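PDB 4EGV: acetyl-CoA acetyltransferase from Mycobacterium smegmatis, which adopts the thiolase fold as a monomer and may act as an acyltransferase. Local coordinates for residues G196-A201 / L308-I313; A446-A451 / D479-L484; G455-Y460 / G471-R476; E490-L495 / N515-A520. One frame throughout, in Å; residues are numbered along the deposited sequence.

Interaction 1: G196-A201 / L308-I313; sequences GLLENA and LERADI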
loop_
_atom_site.group_PDB
_atom_site.type_symbol
_atom_site.label_atom_id
_atom_site.label_comp_id
_atom_site.label_asym_id
_atom_site.label_seq_id
_atom_site.Cartn_x
_atom_site.Cartn_y
_atom_site.Cartn_z
ATOM N N GLY A 196 6.515 12.863 0.863
ATOM C CA GLY A 196 6.475 14.203 1.374
ATOM C C GLY A 196 5.990 15.165 0.330
ATOM O O GLY A 196 5.194 16.061 0.635
ATOM N N LEU A 197 6.476 14.991 -0.894
ATOM C CA LEU A 197 6.095 15.847 -2.013
ATOM C C LEU A 197 4.595 15.733 -2.363
ATOM O O LEU A 197 3.930 16.709 -2.699
ATOM C CB LEU A 197 6.946 15.526 -3.241
ATOM C CG LEU A 197 8.394 16.008 -3.214
ATOM C CD1 LEU A 197 9.327 15.207 -4.069
ATOM C CD2 LEU A 197 8.502 17.471 -3.478
ATOM N N LEU A 198 4.068 14.521 -2.298
ATOM C CA LEU A 198 2.682 14.236 -2.613
ATOM C C LEU A 198 1.765 14.786 -1.584
ATOM O O LEU A 198 0.738 15.284 -1.872
ATOM C CB LEU A 198 2.444 12.723 -2.682
ATOM C CG LEU A 198 2.539 11.935 -3.989
ATOM C CD1 LEU A 198 3.708 12.288 -4.770
ATOM C CD2 LEU A 198 2.495 10.503 -3.756
ATOM N N GLU A 199 2.165 14.626 -0.352
ATOM C CA GLU A 199 1.489 15.158 0.777
ATOM C C GLU A 199 1.469 16.671 0.835
ATOM O O GLU A 199 0.507 17.195 1.240
ATOM C CB GLU A 199 2.115 14.569 2.005
ATOM C CG GLU A 199 1.238 14.517 3.176
ATOM C CD GLU A 199 0.477 13.247 3.333
ATOM O OE1 GLU A 199 -0.733 13.322 3.410
ATOM O OE2 GLU A 199 1.064 12.192 3.445
ATOM N N ASN A 200 2.513 17.360 0.387
ATOM C CA ASN A 200 2.517 18.797 0.347
ATOM C C ASN A 200 1.790 19.320 -0.870
ATOM O O ASN A 200 1.263 20.387 -0.864
ATOM C CB ASN A 200 3.932 19.326 0.422
ATOM C CG ASN A 200 4.450 19.366 1.788
ATOM O OD1 ASN A 200 3.737 19.562 2.703
ATOM N ND2 ASN A 200 5.701 19.172 1.927
ATOM N N ALA A 201 1.727 18.517 -1.898
ATOM C CA ALA A 201 0.889 18.814 -3.069
ATOM C C ALA A 201 -0.636 18.748 -2.786
ATOM O O ALA A 201 -1.412 19.499 -3.382
ATOM C CB ALA A 201 1.279 17.950 -4.244
ATOM N N LEU A 308 6.470 12.877 -12.107
ATOM C CA LEU A 308 6.310 14.229 -12.636
ATOM C C LEU A 308 5.349 14.437 -13.838
ATOM O O LEU A 308 5.187 15.551 -14.324
ATOM C CB LEU A 308 7.681 14.662 -13.033
ATOM C CG LEU A 308 8.661 15.364 -12.104
ATOM C CD1 LEU A 308 8.139 16.047 -10.875
ATOM C CD2 LEU A 308 10.028 14.719 -12.016
ATOM N N GLU A 309 4.759 13.356 -14.335
ATOM C CA GLU A 309 3.847 13.401 -15.476
ATOM C C GLU A 309 2.392 13.583 -15.020
ATOM O O GLU A 309 1.541 13.987 -15.803
ATOM C CB GLU A 309 3.981 12.113 -16.310
ATOM C CG GLU A 309 5.211 12.033 -17.247
ATOM C CD GLU A 309 5.459 10.620 -17.875
ATOM O OE1 GLU A 309 4.647 9.659 -17.683
ATOM O OE2 GLU A 309 6.492 10.478 -18.581
ATOM N N ARG A 310 2.127 13.287 -13.746
ATOM C CA ARG A 310 0.768 13.256 -13.167
ATOM C C ARG A 310 0.085 14.609 -13.179
ATOM O O ARG A 310 0.697 15.615 -12.817
ATOM C CB ARG A 310 0.774 12.698 -11.733
ATOM C CG ARG A 310 1.254 11.304 -11.644
ATOM C CD ARG A 310 1.287 10.767 -10.251
ATOM N NE ARG A 310 2.042 9.518 -10.273
ATOM C CZ ARG A 310 2.420 8.819 -9.218
ATOM N NH1 ARG A 310 2.096 9.203 -7.985
ATOM N NH2 ARG A 310 3.118 7.724 -9.428
ATOM N N ALA A 311 -1.188 14.613 -13.582
ATOM C CA ALA A 311 -1.992 15.831 -13.699
ATOM C C ALA A 311 -2.018 16.614 -12.367
ATOM O O ALA A 311 -1.844 17.825 -12.324
ATOM C CB ALA A 311 -3.393 15.497 -14.196
ATOM N N ASP A 312 -2.215 15.891 -11.277
ATOM C CA ASP A 312 -2.154 16.468 -9.954
ATOM C C ASP A 312 -1.224 15.620 -9.102
ATOM O O ASP A 312 -1.503 14.464 -8.852
ATOM C CB ASP A 312 -3.543 16.485 -9.345
ATOM C CG ASP A 312 -3.657 17.442 -8.167
ATOM O OD1 ASP A 312 -2.623 18.030 -7.752
ATOM O OD2 ASP A 312 -4.793 17.605 -7.651
ATOM N N ILE A 313 -0.111 16.189 -8.668
ATOM C CA ILE A 313 0.812 15.453 -7.817
ATOM C C ILE A 313 0.147 15.083 -6.488
ATOM O O ILE A 313 0.443 14.033 -5.922
ATOM C CB ILE A 313 2.158 16.212 -7.617
ATOM C CG1 ILE A 313 2.886 16.309 -8.960
ATOM C CG2 ILE A 313 3.070 15.487 -6.625
ATOM C CD1 ILE A 313 4.132 17.197 -8.997
#
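Apolar packing does most of the work where the middle of helix 191-206 meets the loop between strand 294-303 and helix 317-330. Ile313 is the residue from the loop that matters. Its CG2 lies anti to the backbone N, and this branch is set against the helix between two side chains three positions apart. On one side is CD1 of Leu198, 3.8 Å from Ile313 CG2; on the other is CB of Ala201, 3.9 Å from the same methyl. Leu198 and Ile313 cross at about a right angle, so they meet through single branches and do not lie alongside each other.

The carbonyl group of Ile313 packs on the helix as well. Its O sits 3.5 Å from Leu198 CG, and Ala201 CB is 3.8 Å from Ile313 C. At the margin, Leu198 CD2 reaches the edge of the Arg310 guanidinium, 4.4 Å from its NH1.

No hydrogen bond spans the two segments, and their polar groups are used elsewhere. Arg310 points NE to the carbonyl of Pro305 and NH1 to that of Ile411. On the helix, Leu197 O takes a hydrogen bond from Ala201 N and another from Thr459 OG1, while Asn200 ND2 bonds to Tyr460 O, both in strand 453-463.

Helix and loop are thus fitted together by apolar contact in a buried spot, with no hydrogen bond between them. The directional bonds lead outward: those of Leu197 O and Asn200 ND2 tie the helix to strand 453-463, and those of Arg310 hold its own loop to nearby carbonyls outside the C-terminal sheet.

Interaction 2: A446-A451 / D479-L484; sequences AITEKA and DGSRFL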
loop_
_atom_site.group_PDB
_atom_site.type_symbol
_atom_site.label_atom_id
_atom_site.label_comp_id
_atom_site.label_asym_id
_atom_site.label_seq_id
_atom_site.Cartn_x
_atom_site.Cartn_y
_atom_site.Cartn_z
ATOM N N ALA A 446 4.308 18.288 -19.054
ATOM C CA ALA A 446 5.615 18.339 -19.713
ATOM C C ALA A 446 6.732 18.630 -18.710
ATOM O O ALA A 446 6.518 19.337 -17.741
ATOM C CB ALA A 446 5.609 19.363 -20.851
ATOM N N ILE A 447 7.908 18.054 -18.942
ATOM C CA ILE A 447 9.069 18.192 -18.050
ATOM C C ILE A 447 10.233 18.861 -18.818
ATOM O O ILE A 447 10.534 18.500 -19.961
ATOM C CB ILE A 447 9.542 16.800 -17.467
ATOM C CG1 ILE A 447 8.368 16.011 -16.875
ATOM C CG2 ILE A 447 10.633 16.985 -16.413
ATOM C CD1 ILE A 447 8.449 14.521 -17.102
ATOM N N THR A 448 10.850 19.859 -18.200
ATOM C CA THR A 448 12.102 20.396 -18.689
ATOM C C THR A 448 13.164 19.934 -17.706
ATOM O O THR A 448 13.221 20.436 -16.580
ATOM C CB THR A 448 12.093 21.946 -18.731
ATOM O OG1 THR A 448 10.829 22.412 -19.223
ATOM C CG2 THR A 448 13.238 22.490 -19.613
ATOM N N GLU A 449 13.988 18.970 -18.116
ATOM C CA GLU A 449 15.013 18.419 -17.221
ATOM C C GLU A 449 16.032 19.487 -16.794
ATOM O O GLU A 449 16.289 19.634 -15.604
ATOM C CB GLU A 449 15.670 17.148 -17.802
ATOM C CG GLU A 449 14.678 15.993 -18.046
ATOM C CD GLU A 449 15.344 14.632 -18.340
ATOM O OE1 GLU A 449 15.963 14.450 -19.409
ATOM O OE2 GLU A 449 15.231 13.718 -17.511
ATOM N N LYS A 450 16.560 20.252 -17.756
ATOM C CA LYS A 450 17.581 21.272 -17.485
ATOM C C LYS A 450 17.003 22.680 -17.383
ATOM O O LYS A 450 17.235 23.503 -18.237
ATOM C CB LYS A 450 18.649 21.245 -18.576
ATOM C CG LYS A 450 19.378 19.921 -18.725
ATOM C CD LYS A 450 20.583 20.109 -19.633
ATOM C CE LYS A 450 21.579 18.955 -19.501
ATOM N NZ LYS A 450 21.365 17.979 -20.588
ATOM N N ALA A 451 16.265 22.952 -16.322
ATOM C CA ALA A 451 15.543 24.216 -16.174
ATOM C C ALA A 451 16.413 25.413 -15.766
ATOM O O ALA A 451 17.141 25.370 -14.756
ATOM C CB ALA A 451 14.392 24.056 -15.204
ATOM N N ASP A 479 6.411 28.669 -19.147
ATOM C CA ASP A 479 6.029 27.642 -20.116
ATOM C C ASP A 479 4.981 26.615 -19.583
ATOM O O ASP A 479 4.293 25.963 -20.355
ATOM C CB ASP A 479 7.373 26.952 -20.461
ATOM C CG ASP A 479 7.410 26.239 -21.824
ATOM O OD1 ASP A 479 6.521 26.364 -22.694
ATOM O OD2 ASP A 479 8.413 25.533 -22.026
ATOM N N GLY A 480 4.899 26.456 -18.260
ATOM C CA GLY A 480 4.010 25.478 -17.625
ATOM C C GLY A 480 4.545 24.054 -17.488
ATOM O O GLY A 480 3.848 23.178 -16.979
ATOM N N SER A 481 5.772 23.815 -17.950
ATOM C CA SER A 481 6.409 22.511 -17.764
ATOM C C SER A 481 7.058 22.396 -16.362
ATOM O O SER A 481 7.503 23.385 -15.834
ATOM C CB SER A 481 7.435 22.266 -18.869
ATOM O OG SER A 481 8.467 23.216 -18.799
ATOM N N ARG A 482 7.098 21.196 -15.768
ATOM C CA ARG A 482 7.693 20.977 -14.428
ATOM C C ARG A 482 9.202 20.708 -14.447
ATOM O O ARG A 482 9.787 20.318 -15.468
ATOM C CB ARG A 482 7.008 19.815 -13.708
ATOM C CG ARG A 482 5.664 20.138 -13.066
ATOM C CD ARG A 482 5.035 18.865 -12.551
ATOM N NE ARG A 482 3.685 19.066 -12.066
ATOM C CZ ARG A 482 2.715 18.143 -12.064
ATOM N NH1 ARG A 482 2.892 16.923 -12.543
ATOM N NH2 ARG A 482 1.533 18.449 -11.571
ATOM N N PHE A 483 9.816 20.916 -13.293
ATOM C CA PHE A 483 11.219 20.578 -13.065
ATOM C C PHE A 483 11.423 20.239 -11.589
ATOM O O PHE A 483 10.569 20.509 -10.741
ATOM C CB PHE A 483 12.154 21.738 -13.468
ATOM C CG PHE A 483 11.965 22.990 -12.640
ATOM C CD1 PHE A 483 12.731 23.213 -11.502
ATOM C CD2 PHE A 483 10.996 23.938 -12.992
ATOM C CE1 PHE A 483 12.530 24.367 -10.728
ATOM C CE2 PHE A 483 10.785 25.085 -12.239
ATOM C CZ PHE A 483 11.543 25.314 -11.114
ATOM N N LEU A 484 12.587 19.680 -11.302
ATOM C CA LEU A 484 13.033 19.389 -9.949
ATOM C C LEU A 484 14.206 20.294 -9.561
ATOM O O LEU A 484 14.997 20.688 -10.415
ATOM C CB LEU A 484 13.454 17.915 -9.858
ATOM C CG LEU A 484 12.400 16.871 -9.563
ATOM C CD1 LEU A 484 12.975 15.547 -9.858
ATOM C CD2 LEU A 484 12.051 17.013 -8.118
#
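A single beta bridge, centred on Ile447 and Arg482, joins the loop before strand 453-463 to the start of strand 482-487, an outermost strand of the C-terminal sheet. The two chains run the same way, and Arg482 offers both of its backbone groups. Its N donates to Ala446 O over 2.8 Å, approaching in the carbonyl plane. Its O accepts from Thr448 N at 3.0 Å, nearly along the C=O axis (167°). That same Arg482 O also receives a CA-H...O contact from Ile447 CA at 3.4 Å.

Beside the bridge, two hydroxyls meet: Ser481 OG donates to Thr448 OG1 at 2.5 Å. Ser481 OG takes the crowded position between N and the carbonyl carbon (chi1 63°), which turns it to the loop.

The Arg482 side chain leaves the contact, extended from CG to NE. NE forms a salt bridge with Glu458 OE1, and NH1 hydrogen-bonds to the carbonyls of Arg310 and Leu308, linking this domain, whose sequence family belongs to the OB clan, to the loop 308-313. Farther along, Glu449 O accepts from Tyr182 OH and Asn515 ND2.

On the Phe483 side, the Thr448 carbonyl O lies 3.5 Å from Phe483 CB, and the methyl of Ala451 approaches the Phe483 ring obliquely, its CB 3.7 Å from Phe483 CG.

Interaction 3: G455-Y460 / G471-R476; sequences GTIETY and GIIIGR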
loop_
_atom_site.group_PDB
_atom_site.type_symbol
_atom_site.label_atom_id
_atom_site.label_comp_id
_atom_site.label_asym_id
_atom_site.label_seq_id
_atom_site.Cartn_x
_atom_site.Cartn_y
_atom_site.Cartn_z
ATOM N N GLY A 455 10.654 30.406 -11.859
ATOM C CA GLY A 455 9.605 29.429 -11.706
ATOM C C GLY A 455 8.834 29.589 -10.432
ATOM O O GLY A 455 9.181 30.386 -9.582
ATOM N N THR A 456 7.768 28.808 -10.330
ATOM C CA THR A 456 6.875 28.762 -9.162
ATOM C C THR A 456 7.006 27.398 -8.457
ATOM O O THR A 456 7.121 26.355 -9.105
ATOM C CB THR A 456 5.371 29.043 -9.591
ATOM O OG1 THR A 456 5.287 30.291 -10.291
ATOM C CG2 THR A 456 4.384 29.068 -8.380
ATOM N N ILE A 457 7.012 27.428 -7.126
ATOM C CA ILE A 457 6.993 26.214 -6.313
ATOM C C ILE A 457 5.611 25.529 -6.410
ATOM O O ILE A 457 4.591 26.138 -6.095
ATOM C CB ILE A 457 7.358 26.530 -4.865
ATOM C CG1 ILE A 457 8.813 26.973 -4.791
ATOM C CG2 ILE A 457 7.142 25.328 -4.006
ATOM C CD1 ILE A 457 9.258 27.414 -3.440
ATOM N N GLU A 458 5.568 24.280 -6.878
ATOM C CA GLU A 458 4.303 23.547 -6.884
ATOM C C GLU A 458 4.193 22.677 -5.637
ATOM O O GLU A 458 3.137 22.602 -5.011
ATOM C CB GLU A 458 4.112 22.730 -8.171
ATOM C CG GLU A 458 2.664 22.301 -8.375
ATOM C CD GLU A 458 2.457 21.396 -9.567
ATOM O OE1 GLU A 458 3.409 21.202 -10.339
ATOM O OE2 GLU A 458 1.347 20.861 -9.723
ATOM N N THR A 459 5.309 22.045 -5.293
ATOM C CA THR A 459 5.437 21.253 -4.078
ATOM C C THR A 459 6.915 21.145 -3.657
ATOM O O THR A 459 7.822 21.522 -4.385
ATOM C CB THR A 459 4.742 19.885 -4.220
ATOM O OG1 THR A 459 4.739 19.201 -2.966
ATOM C CG2 THR A 459 5.408 19.053 -5.277
ATOM N N TYR A 460 7.127 20.648 -2.453
ATOM C CA TYR A 460 8.405 20.722 -1.782
ATOM C C TYR A 460 8.473 19.660 -0.687
ATOM O O TYR A 460 7.460 19.126 -0.215
ATOM C CB TYR A 460 8.591 22.120 -1.152
ATOM C CG TYR A 460 7.636 22.404 -0.001
ATOM C CD1 TYR A 460 8.033 22.231 1.328
ATOM C CD2 TYR A 460 6.328 22.828 -0.246
ATOM C CE1 TYR A 460 7.163 22.469 2.381
ATOM C CE2 TYR A 460 5.439 23.076 0.807
ATOM C CZ TYR A 460 5.869 22.896 2.129
ATOM O OH TYR A 460 4.998 23.131 3.172
ATOM N N GLY A 471 16.316 21.091 0.942
ATOM C CA GLY A 471 15.018 21.190 0.288
ATOM C C GLY A 471 14.964 20.569 -1.092
ATOM O O GLY A 471 15.888 20.659 -1.873
ATOM N N ILE A 472 13.866 19.900 -1.382
ATOM C CA ILE A 472 13.616 19.387 -2.712
ATOM C C ILE A 472 12.356 20.060 -3.194
ATOM O O ILE A 472 11.353 20.134 -2.475
ATOM C CB ILE A 472 13.364 17.882 -2.710
ATOM C CG1 ILE A 472 14.364 17.134 -1.794
ATOM C CG2 ILE A 472 13.266 17.368 -4.128
ATOM C CD1 ILE A 472 15.636 16.657 -2.408
ATOM N N ILE A 473 12.414 20.564 -4.412
ATOM C CA ILE A 473 11.316 21.317 -4.963
ATOM C C ILE A 473 10.886 20.721 -6.305
ATOM O O ILE A 473 11.721 20.342 -7.119
ATOM C CB ILE A 473 11.714 22.816 -5.099
ATOM C CG1 ILE A 473 12.131 23.372 -3.743
ATOM C CG2 ILE A 473 10.579 23.663 -5.734
ATOM C CD1 ILE A 473 12.286 24.867 -3.703
ATOM N N ILE A 474 9.578 20.616 -6.517
ATOM C CA ILE A 474 9.033 20.516 -7.864
ATOM C C ILE A 474 8.449 21.871 -8.201
ATOM O O ILE A 474 7.626 22.396 -7.468
ATOM C CB ILE A 474 7.951 19.441 -7.980
ATOM C CG1 ILE A 474 8.536 18.039 -7.809
ATOM C CG2 ILE A 474 7.236 19.538 -9.322
ATOM C CD1 ILE A 474 7.545 17.024 -7.374
ATOM N N GLY A 475 8.850 22.390 -9.334
ATOM C CA GLY A 475 8.408 23.684 -9.783
ATOM C C GLY A 475 7.748 23.734 -11.126
ATOM O O GLY A 475 7.645 22.774 -11.815
ATOM N N ARG A 476 7.281 24.900 -11.473
ATOM C CA ARG A 476 6.592 25.109 -12.705
ATOM C C ARG A 476 7.344 26.220 -13.329
ATOM O O ARG A 476 7.826 27.069 -12.641
ATOM C CB ARG A 476 5.234 25.678 -12.392
ATOM C CG ARG A 476 4.064 24.804 -12.533
ATOM C CD ARG A 476 4.237 23.622 -13.396
ATOM N NE ARG A 476 3.168 22.726 -13.041
ATOM C CZ ARG A 476 2.212 22.340 -13.851
ATOM N NH1 ARG A 476 2.218 22.715 -15.104
ATOM N NH2 ARG A 476 1.264 21.578 -13.407
#
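The beta hairpin of strands 453-463 and 470-476 supplies the central strand of the C-terminal five-stranded antiparallel sheet, 453-463, and its neighbour 470-476. It carries a classic beta bulge: Glu458 and Thr459 both face Ile474. The strands are strongly twisted against each other, their directions 131° apart.

Ile474 O is gripped twice, by Glu458 N at 2.9 Å and by Thr459 N at 3.2 Å, while Ile474 N donates back to Thr459 O. Before the bulge, Thr456 and Arg476 form a hydrogen-bonded pair through both backbone groups. Between them and the bulge, Ile457 faces Gly475 as a non-hydrogen-bonded pair.

Arg476, bent at chi2, swings NE to Glu458 OE1, making a salt bridge of 3.1 Å. The oxygen lies near the guanidinium plane, yet the nitrogen meets it from above the carboxylate plane (63° out). With a second arginine also at OE1, Glu458 is probably kept ionised.

On the face of Ile457, Tyr460 and Ile473, Ile457 CG1 rests 3.9 Å from Ile473 CG2. On the other face, which turns to helix 191-206, Thr459 lies beside Ile474, with Thr459 CG2 3.6 Å from Ile474 CD1.

Interaction 4: E490-L495 / N515-A520; sequences EDLVKL and NRAVLA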
loop_
_atom_site.group_PDB
_atom_site.type_symbol
_atom_site.label_atom_id
_atom_site.label_comp_id
_atom_site.label_asym_id
_atom_site.label_seq_id
_atom_site.Cartn_x
_atom_site.Cartn_y
_atom_site.Cartn_z
ATOM N N GLU A 490 20.359 28.846 2.813
ATOM C CA GLU A 490 19.817 29.171 4.128
ATOM C C GLU A 490 18.464 29.930 4.018
ATOM O O GLU A 490 17.532 29.620 4.752
ATOM C CB GLU A 490 20.920 29.902 4.947
ATOM C CG GLU A 490 20.542 30.616 6.298
ATOM C CD GLU A 490 21.741 31.444 6.931
ATOM O OE1 GLU A 490 22.613 30.839 7.607
ATOM O OE2 GLU A 490 21.813 32.694 6.766
ATOM N N ASP A 491 18.338 30.875 3.080
ATOM C CA ASP A 491 17.096 31.684 2.970
ATOM C C ASP A 491 15.843 30.879 2.537
ATOM O O ASP A 491 14.773 30.975 3.161
ATOM C CB ASP A 491 17.284 32.926 2.045
ATOM C CG ASP A 491 18.176 34.031 2.675
ATOM O OD1 ASP A 491 17.781 34.668 3.707
ATOM O OD2 ASP A 491 19.279 34.254 2.097
ATOM N N LEU A 492 15.995 30.105 1.463
ATOM C CA LEU A 492 14.930 29.296 0.885
ATOM C C LEU A 492 14.459 28.192 1.814
ATOM O O LEU A 492 13.256 27.966 1.970
ATOM C CB LEU A 492 15.373 28.701 -0.453
ATOM C CG LEU A 492 14.330 28.042 -1.364
ATOM C CD1 LEU A 492 12.973 28.725 -1.353
ATOM C CD2 LEU A 492 14.805 27.868 -2.781
ATOM N N VAL A 493 15.404 27.524 2.449
ATOM C CA VAL A 493 15.107 26.444 3.370
ATOM C C VAL A 493 14.334 26.924 4.607
ATOM O O VAL A 493 13.512 26.207 5.143
ATOM C CB VAL A 493 16.420 25.641 3.708
ATOM C CG1 VAL A 493 16.209 24.611 4.811
ATOM C CG2 VAL A 493 16.956 24.954 2.459
ATOM N N LYS A 494 14.584 28.141 5.043
ATOM C CA LYS A 494 13.850 28.730 6.156
ATOM C C LYS A 494 12.352 28.872 5.784
ATOM O O LYS A 494 11.480 28.572 6.597
ATOM C CB LYS A 494 14.501 30.085 6.517
ATOM C CG LYS A 494 13.971 30.803 7.740
ATOM C CD LYS A 494 14.943 31.905 8.196
ATOM C CE LYS A 494 14.845 32.073 9.742
ATOM N NZ LYS A 494 15.483 33.313 10.222
ATOM N N LEU A 495 12.073 29.305 4.547
ATOM C CA LEU A 495 10.702 29.422 4.041
ATOM C C LEU A 495 10.004 28.060 3.930
ATOM O O LEU A 495 8.829 27.956 4.275
ATOM C CB LEU A 495 10.653 30.180 2.697
ATOM C CG LEU A 495 9.247 30.451 2.141
ATOM C CD1 LEU A 495 8.496 31.600 2.876
ATOM C CD2 LEU A 495 9.307 30.688 0.657
ATOM N N ASN A 515 19.870 20.522 -10.315
ATOM C CA ASN A 515 19.524 21.900 -10.561
ATOM C C ASN A 515 19.387 22.525 -9.217
ATOM O O ASN A 515 18.885 21.906 -8.360
ATOM C CB ASN A 515 18.173 21.990 -11.249
ATOM C CG ASN A 515 18.117 21.277 -12.532
ATOM O OD1 ASN A 515 19.065 21.184 -13.257
ATOM N ND2 ASN A 515 16.979 20.777 -12.828
ATOM N N ARG A 516 19.825 23.741 -9.006
ATOM C CA ARG A 516 19.830 24.280 -7.666
ATOM C C ARG A 516 18.857 25.419 -7.665
ATOM O O ARG A 516 18.442 25.812 -8.703
ATOM C CB ARG A 516 21.241 24.753 -7.301
ATOM C CG ARG A 516 21.958 23.933 -6.228
ATOM C CD ARG A 516 22.820 22.820 -6.810
ATOM N NE ARG A 516 24.000 22.442 -6.022
ATOM C CZ ARG A 516 25.246 22.487 -6.486
ATOM N NH1 ARG A 516 25.481 22.926 -7.693
ATOM N NH2 ARG A 516 26.259 22.116 -5.742
ATOM N N ALA A 517 18.482 25.949 -6.519
ATOM C CA ALA A 517 17.500 27.006 -6.488
ATOM C C ALA A 517 17.711 27.966 -5.351
ATOM O O ALA A 517 18.457 27.698 -4.457
ATOM C CB ALA A 517 16.149 26.446 -6.429
ATOM N N VAL A 518 17.040 29.105 -5.418
ATOM C CA VAL A 518 17.195 30.171 -4.445
ATOM C C VAL A 518 16.044 31.148 -4.671
ATOM O O VAL A 518 15.438 31.063 -5.685
ATOM C CB VAL A 518 18.632 30.756 -4.543
ATOM C CG1 VAL A 518 18.868 31.416 -5.849
ATOM C CG2 VAL A 518 18.907 31.694 -3.453
ATOM N N LEU A 519 15.696 32.014 -3.726
ATOM C CA LEU A 519 14.523 32.918 -3.833
ATOM C C LEU A 519 14.632 34.020 -4.921
ATOM O O LEU A 519 15.700 34.258 -5.455
ATOM C CB LEU A 519 14.218 33.544 -2.471
ATOM C CG LEU A 519 13.245 32.791 -1.560
ATOM C CD1 LEU A 519 13.077 33.393 -0.174
ATOM C CD2 LEU A 519 11.909 32.466 -2.194
ATOM N N ALA A 520 13.527 34.683 -5.254
ATOM C CA ALA A 520 13.522 35.748 -6.290
ATOM C C ALA A 520 13.006 37.095 -5.787
ATOM O O ALA A 520 13.730 37.876 -5.182
ATOM C CB ALA A 520 12.711 35.317 -7.504
#
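No aromatic ring or other flat side-chain group carries this contact; the planar unit that is touched is the peptide linking Ala517 to Val518. Leu492 CD2 sits over one face of it, 3.7 Å from Val518 N and 3.9 Å from Ala517 C. The same methyl reaches Ala517 CB at 4.1 Å.

Leu492 is the central side chain. Its CG is anti to the backbone N (chi1 -168°), which sends the branch off helix 490-498 to the weakly bonded strand 516-519 at the end of the chain. The two methyls divide the work. CD2 covers the peptide and Ala517, while CD1 meets Leu519 CD2 at 4.0 Å, the two leucines crossing obliquely. One helical turn on, Leu495 CD2 approaches that same Leu519 methyl at 4.2 Å, so Leu519 CD2 is touched by both helix leucines.

Helix and strand axes run at 77°, nearly across each other, and approach to 7.2 Å. Leu492 also rests on Ile506 of the neighbouring strand and packs against Ile473, so the helix lies against several strands of the C-terminal sheet; a helix placed on such a sheet is consistent with the OB clan of this domain.

No hydrogen bond crosses between helix and strand. Apolar burial and van der Waals contact hold them, buried around Leu492 and Ala517 but reaching the surface at Leu519, where the contact is partly open to solvent.

In the fold
Interactions 1 and 3 are buried, whereas 2 and 4 are only partly so and lie at the margins of the C-terminal domain. Interactions 2, 3 and 4 share one antiparallel sheet: 3 pairs its central strand with a neighbour by backbone bonds and a salt bridge, 2 adds a loop beside one outermost strand by a single beta bridge and a hydroxyl pair, and 4 covers the other outermost strand through apolar contact. Interaction 1 joins helix 191-206 to the loop after strand 294-303, beside that sheet, and its apolar fit is bordered by polar links to 2 and 3. Interaction 4 touches 2 by a hydrogen bond and 3 by apolar packing, but stays about 9 Å from 1 between nearest atoms.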